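PDB 1YR2: prolyl oligopeptidase from Novosphingobium capsulatum, which probably hydrolyses oligopeptides on the carboxyl side of proline, and to some extent alanine, as a serine endopeptidase of the S9A family. Local coordinates for residues A86-Q91 with P682-I687; A570-S575 with A711-F716. All coordinates share one frame; numbering follows the deposited sequence.

Contact 1: A86-Q91 with P682-I687; sequences AAYLKQ and PHLIRI
Tyr88 meets Leu684 of strand 683-687 and Pro682 just before it with opposite ends of its side chain. Its phenol end reaches Pro682, with OH 3.5 Å from CG of the proline and CZ 3.8 Å from the same carbon. Nearer the backbone, CD2 of Tyr88 lies 3.6 Å from CD1 of Leu684, the one methyl of that leucine to touch the ring. Both partners run at about a right angle to the tyrosine and come obliquely to its ring. CG of Tyr88 stands anti to the backbone N (chi1 -179°), which lays the ring obliquely along 682-687 instead of pointing it straight across. At the next residue, CD1 of Leu89 rests 4.3 Å from CD of Arg686, at the edge of the guanidinium group and near its plane.

That guanidinium is occupied elsewhere: NE forms a salt bridge with Asp708 and NH1 one with Glu688. Leu684 and Arg686 touch helix 72-89, while His683 and Ile685 touch helix 664-675, Ile685 reaching Gln81 as well. Strand 683-687 forms the outer edge of the eight-stranded α/β-hydrolase sheet, with a helix from near the N terminus laid over it. Thr85 OG1, hydrogen-bonded to Ile685 O, joins the two just before 86-91. A serine in place of Tyr88 would probably open a gap above Pro682 and Leu684 and leave the Leu684 methyl without its aromatic neighbour. Between the segments themselves the adhesion is therefore apolar, resting on close fit, and the charge of Arg686 is probably balanced by Asp708 and Glu688 and not by anything in 86-91.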
loop_
_atom_site.group_PDB
_atom_site.type_symbol
_atom_site.label_atom_id
_atom_site.label_comp_id
_atom_site.label_asym_id
_atom_site.label_seq_id
_atom_site.Cartn_x
_atom_site.Cartn_y
_atom_site.Cartn_z
ATOM N N ALA A 86 -28.068 -4.303 -13.675
ATOM C CA ALA A 86 -27.415 -5.446 -14.325
ATOM C C ALA A 86 -27.864 -5.571 -15.790
ATOM O O ALA A 86 -27.045 -5.835 -16.671
ATOM C CB ALA A 86 -27.683 -6.707 -13.567
ATOM N N ALA A 87 -29.152 -5.332 -16.036
ATOM C CA ALA A 87 -29.744 -5.290 -17.374
ATOM C C ALA A 87 -29.137 -4.230 -18.276
ATOM O O ALA A 87 -28.977 -4.462 -19.471
ATOM C CB ALA A 87 -31.278 -5.087 -17.286
ATOM N N TYR A 88 -28.819 -3.058 -17.715
ATOM C CA TYR A 88 -28.155 -2.011 -18.479
ATOM C C TYR A 88 -26.689 -2.394 -18.787
ATOM O O TYR A 88 -26.231 -2.247 -19.905
ATOM C CB TYR A 88 -28.207 -0.683 -17.733
ATOM C CG TYR A 88 -27.550 0.439 -18.491
ATOM C CD1 TYR A 88 -28.270 1.184 -19.434
ATOM C CD2 TYR A 88 -26.217 0.755 -18.289
ATOM C CE1 TYR A 88 -27.657 2.202 -20.147
ATOM C CE2 TYR A 88 -25.603 1.747 -19.017
ATOM C CZ TYR A 88 -26.309 2.461 -19.936
ATOM O OH TYR A 88 -25.677 3.449 -20.655
ATOM N N LEU A 89 -25.961 -2.842 -17.767
ATOM C CA LEU A 89 -24.527 -3.065 -17.894
ATOM C C LEU A 89 -24.191 -4.194 -18.870
ATOM O O LEU A 89 -23.154 -4.132 -19.539
ATOM C CB LEU A 89 -23.874 -3.312 -16.535
ATOM C CG LEU A 89 -23.872 -2.149 -15.562
ATOM C CD1 LEU A 89 -23.316 -2.559 -14.173
ATOM C CD2 LEU A 89 -23.124 -0.884 -16.118
ATOM N N LYS A 90 -25.081 -5.194 -18.949
ATOM C CA LYS A 90 -24.931 -6.367 -19.830
ATOM C C LYS A 90 -24.974 -5.950 -21.298
ATOM O O LYS A 90 -24.500 -6.685 -22.160
ATOM C CB LYS A 90 -26.054 -7.414 -19.559
ATOM C CG LYS A 90 -25.583 -8.907 -19.590
ATOM C CD LYS A 90 -26.607 -9.912 -18.912
ATOM C CE LYS A 90 -26.552 -9.822 -17.349
ATOM N NZ LYS A 90 -27.877 -10.104 -16.624
ATOM N N GLN A 91 -25.542 -4.781 -21.570
ATOM C CA GLN A 91 -25.661 -4.209 -22.912
ATOM C C GLN A 91 -24.387 -3.465 -23.393
ATOM O O GLN A 91 -24.264 -3.134 -24.562
ATOM C CB GLN A 91 -26.813 -3.208 -22.906
ATOM C CG GLN A 91 -27.944 -3.413 -23.853
ATOM C CD GLN A 91 -29.210 -2.678 -23.395
ATOM O OE1 GLN A 91 -29.687 -1.757 -24.069
ATOM N NE2 GLN A 91 -29.731 -3.061 -22.229
ATOM N N PRO A 682 -27.527 7.875 -17.536
ATOM C CA PRO A 682 -27.892 6.873 -16.510
ATOM C C PRO A 682 -27.300 7.218 -15.131
ATOM O O PRO A 682 -26.107 7.521 -15.069
ATOM C CB PRO A 682 -27.207 5.606 -16.988
ATOM C CG PRO A 682 -26.732 5.859 -18.356
ATOM C CD PRO A 682 -26.638 7.326 -18.570
ATOM N N HIS A 683 -28.107 7.141 -14.075
ATOM C CA HIS A 683 -27.683 7.354 -12.706
ATOM C C HIS A 683 -28.091 6.096 -11.948
ATOM O O HIS A 683 -29.267 5.906 -11.585
ATOM C CB HIS A 683 -28.376 8.611 -12.203
ATOM C CG HIS A 683 -28.023 9.827 -13.011
ATOM N ND1 HIS A 683 -28.937 10.791 -13.380
ATOM C CD2 HIS A 683 -26.848 10.179 -13.591
ATOM C CE1 HIS A 683 -28.320 11.716 -14.101
ATOM N NE2 HIS A 683 -27.052 11.370 -14.246
ATOM N N LEU A 684 -27.116 5.190 -11.802
ATOM C CA LEU A 684 -27.381 3.804 -11.502
ATOM C C LEU A 684 -26.629 3.368 -10.280
ATOM O O LEU A 684 -25.634 3.969 -9.943
ATOM C CB LEU A 684 -26.884 2.873 -12.634
ATOM C CG LEU A 684 -27.474 3.125 -14.025
ATOM C CD1 LEU A 684 -26.850 2.139 -15.052
ATOM C CD2 LEU A 684 -28.956 3.010 -14.011
ATOM N N ILE A 685 -27.120 2.307 -9.632
ATOM C CA ILE A 685 -26.383 1.733 -8.516
ATOM C C ILE A 685 -26.156 0.253 -8.776
ATOM O O ILE A 685 -27.102 -0.480 -9.017
ATOM C CB ILE A 685 -27.071 2.011 -7.125
ATOM C CG1 ILE A 685 -26.190 1.486 -5.992
ATOM C CG2 ILE A 685 -28.472 1.349 -7.068
ATOM C CD1 ILE A 685 -26.708 1.769 -4.612
ATOM N N ARG A 686 -24.900 -0.179 -8.709
ATOM C CA ARG A 686 -24.546 -1.593 -8.840
ATOM C C ARG A 686 -24.347 -2.131 -7.438
ATOM O O ARG A 686 -23.456 -1.682 -6.718
ATOM C CB ARG A 686 -23.279 -1.749 -9.659
ATOM C CG ARG A 686 -22.819 -3.187 -9.888
ATOM C CD ARG A 686 -21.411 -3.232 -10.431
ATOM N NE ARG A 686 -21.050 -4.574 -10.867
ATOM C CZ ARG A 686 -20.674 -5.571 -10.052
ATOM N NH1 ARG A 686 -20.572 -5.382 -8.747
ATOM N NH2 ARG A 686 -20.365 -6.764 -10.549
ATOM N N ILE A 687 -25.194 -3.051 -7.046
ATOM C CA ILE A 687 -25.203 -3.556 -5.694
ATOM C C ILE A 687 -24.768 -5.030 -5.700
ATOM O O ILE A 687 -25.458 -5.883 -6.284
ATOM C CB ILE A 687 -26.574 -3.404 -5.065
ATOM C CG1 ILE A 687 -27.094 -1.961 -5.171
ATOM C CG2 ILE A 687 -26.462 -3.764 -3.597
ATOM C CD1 ILE A 687 -28.567 -1.784 -4.807
#

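Contact 2: A570-S575 with A711-F716; sequences AIEGGS and AFLAHF
The backbone bond from His715 N to Ala711 O, 2.9 Å long, closes the helical turn that presents Leu713 to Ala570 of strand 569-574. Leu713 is the whole of the helix's share in the contact. Its CB lies 4.1 Å from CB of Ala570, and the CD2 methyl is equally close to that same carbon, so the small alanine is met by both the root and one branch of the leucine. The other branch, CD1, comes 4.1 Å from OE1 of Glu572. This glutamate is extended, with CG anti to the backbone N (chi1 -169°), and crosses Leu713 at about a right angle.

The pairing is that of an α/β-hydrolase fold, with helix 699-717 packed on one face of the central sheet. Ile571 points the other way, onto helix 576-587. The strand ends at Gly574, and the next residue, Ser575, has a backbone (phi 72°, psi -118°) with the strained turn of a GxSxG nucleophile elbow, consistent with a nucleophilic serine as in relatives. Within the helix, Phe716 sets CD2 over the centre of the Phe712 ring, 4.1 Å above its plane, and His715 ND1 is hydrogen-bonded to Glu94.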
loop_
_atom_site.group_PDB
_atom_site.type_symbol
_atom_site.label_atom_id
_atom_site.label_comp_id
_atom_site.label_asym_id
_atom_site.label_seq_id
_atom_site.Cartn_x
_atom_site.Cartn_y
_atom_site.Cartn_z
ATOM N N ALA A 570 -13.448 10.919 -16.888
ATOM C CA ALA A 570 -14.164 10.105 -15.906
ATOM C C ALA A 570 -13.441 10.175 -14.567
ATOM O O ALA A 570 -12.215 10.271 -14.519
ATOM C CB ALA A 570 -14.228 8.658 -16.344
ATOM N N ILE A 571 -14.195 10.065 -13.463
ATOM C CA ILE A 571 -13.581 10.127 -12.137
ATOM C C ILE A 571 -14.026 8.952 -11.299
ATOM O O ILE A 571 -15.144 8.477 -11.438
ATOM C CB ILE A 571 -13.922 11.447 -11.417
ATOM C CG1 ILE A 571 -15.439 11.755 -11.471
ATOM C CG2 ILE A 571 -13.142 12.554 -12.039
ATOM C CD1 ILE A 571 -15.882 12.942 -10.582
ATOM N N GLU A 572 -13.133 8.454 -10.447
ATOM C CA GLU A 572 -13.448 7.308 -9.588
ATOM C C GLU A 572 -12.840 7.610 -8.228
ATOM O O GLU A 572 -11.795 8.270 -8.134
ATOM C CB GLU A 572 -12.819 6.034 -10.184
ATOM C CG GLU A 572 -13.292 4.750 -9.520
ATOM C CD GLU A 572 -12.801 3.425 -10.170
ATOM O OE1 GLU A 572 -12.413 3.389 -11.363
ATOM O OE2 GLU A 572 -12.789 2.397 -9.445
ATOM N N GLY A 573 -13.472 7.052 -7.189
ATOM C CA GLY A 573 -12.975 7.140 -5.841
ATOM C C GLY A 573 -13.808 6.254 -4.940
ATOM O O GLY A 573 -14.920 5.880 -5.324
ATOM N N GLY A 574 -13.257 5.856 -3.791
ATOM C CA GLY A 574 -13.912 4.943 -2.851
ATOM C C GLY A 574 -13.839 5.403 -1.388
ATOM O O GLY A 574 -12.806 5.933 -0.948
ATOM N N SER A 575 -14.955 5.260 -0.656
ATOM C CA SER A 575 -15.076 5.552 0.780
ATOM C C SER A 575 -15.052 7.106 0.983
ATOM O O SER A 575 -15.944 7.829 0.508
ATOM C CB SER A 575 -14.012 4.804 1.603
ATOM O OG SER A 575 -14.178 3.400 1.489
ATOM N N ALA A 711 -16.335 -0.456 -18.221
ATOM C CA ALA A 711 -17.156 -0.431 -19.438
ATOM C C ALA A 711 -18.088 0.789 -19.418
ATOM O O ALA A 711 -18.258 1.454 -20.446
ATOM C CB ALA A 711 -17.981 -1.702 -19.524
ATOM N N PHE A 712 -18.701 1.060 -18.265
ATOM C CA PHE A 712 -19.583 2.241 -18.095
ATOM C C PHE A 712 -18.781 3.521 -18.333
ATOM O O PHE A 712 -19.130 4.369 -19.157
ATOM C CB PHE A 712 -20.199 2.197 -16.703
ATOM C CG PHE A 712 -21.216 3.257 -16.422
ATOM C CD1 PHE A 712 -20.838 4.447 -15.832
ATOM C CD2 PHE A 712 -22.547 3.013 -16.621
ATOM C CE1 PHE A 712 -21.817 5.394 -15.521
ATOM C CE2 PHE A 712 -23.539 3.956 -16.301
ATOM C CZ PHE A 712 -23.175 5.127 -15.765
ATOM N N LEU A 713 -17.686 3.677 -17.625
ATOM C CA LEU A 713 -16.836 4.867 -17.815
ATOM C C LEU A 713 -16.306 4.991 -19.258
ATOM O O LEU A 713 -16.235 6.102 -19.807
ATOM C CB LEU A 713 -15.657 4.871 -16.829
ATOM C CG LEU A 713 -16.032 4.797 -15.344
ATOM C CD1 LEU A 713 -14.764 4.851 -14.452
ATOM C CD2 LEU A 713 -17.006 5.925 -14.957
ATOM N N ALA A 714 -15.882 3.882 -19.857
ATOM C CA ALA A 714 -15.433 3.897 -21.261
ATOM C C ALA A 714 -16.515 4.334 -22.230
ATOM O O ALA A 714 -16.264 5.080 -23.143
ATOM C CB ALA A 714 -14.960 2.506 -21.691
ATOM N N HIS A 715 -17.706 3.810 -22.037
ATOM C CA HIS A 715 -18.845 4.104 -22.919
ATOM C C HIS A 715 -19.104 5.616 -22.935
ATOM O O HIS A 715 -19.197 6.227 -23.995
ATOM C CB HIS A 715 -20.067 3.363 -22.423
ATOM C CG HIS A 715 -21.254 3.505 -23.318
ATOM N ND1 HIS A 715 -21.304 2.931 -24.571
ATOM C CD2 HIS A 715 -22.423 4.170 -23.157
ATOM C CE1 HIS A 715 -22.463 3.225 -25.142
ATOM N NE2 HIS A 715 -23.166 3.967 -24.304
ATOM N N PHE A 716 -19.073 6.233 -21.744
ATOM C CA PHE A 716 -19.438 7.636 -21.611
ATOM C C PHE A 716 -18.262 8.607 -21.833
ATOM O O PHE A 716 -18.487 9.815 -21.948
ATOM C CB PHE A 716 -20.170 7.858 -20.280
ATOM C CG PHE A 716 -21.554 7.347 -20.326
ATOM C CD1 PHE A 716 -22.512 8.019 -21.092
ATOM C CD2 PHE A 716 -21.909 6.152 -19.705
ATOM C CE1 PHE A 716 -23.806 7.486 -21.246
ATOM C CE2 PHE A 716 -23.200 5.641 -19.828
ATOM C CZ PHE A 716 -24.144 6.302 -20.598
#

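From the N terminus, the chain first lays down helix 72-89, whose end carries 86-91, and then builds the seven four-stranded sheets of the propeller before entering the hydrolase sheet. Further on comes strand 569-574, later strand 683-687, where contact 1 closes a loop of 590 residues that contains the propeller. Helix 699-717 then returns to strand 569-574, and contact 2 closes a shorter loop of 135 residues. The two loops cross rather than nest. They also touch: Phe716 CZ lies 3.4 Å from Pro682 CD. Together they tie the N-terminal helix, the outermost strand, an inner strand and helix 699-717 into one catalytic domain.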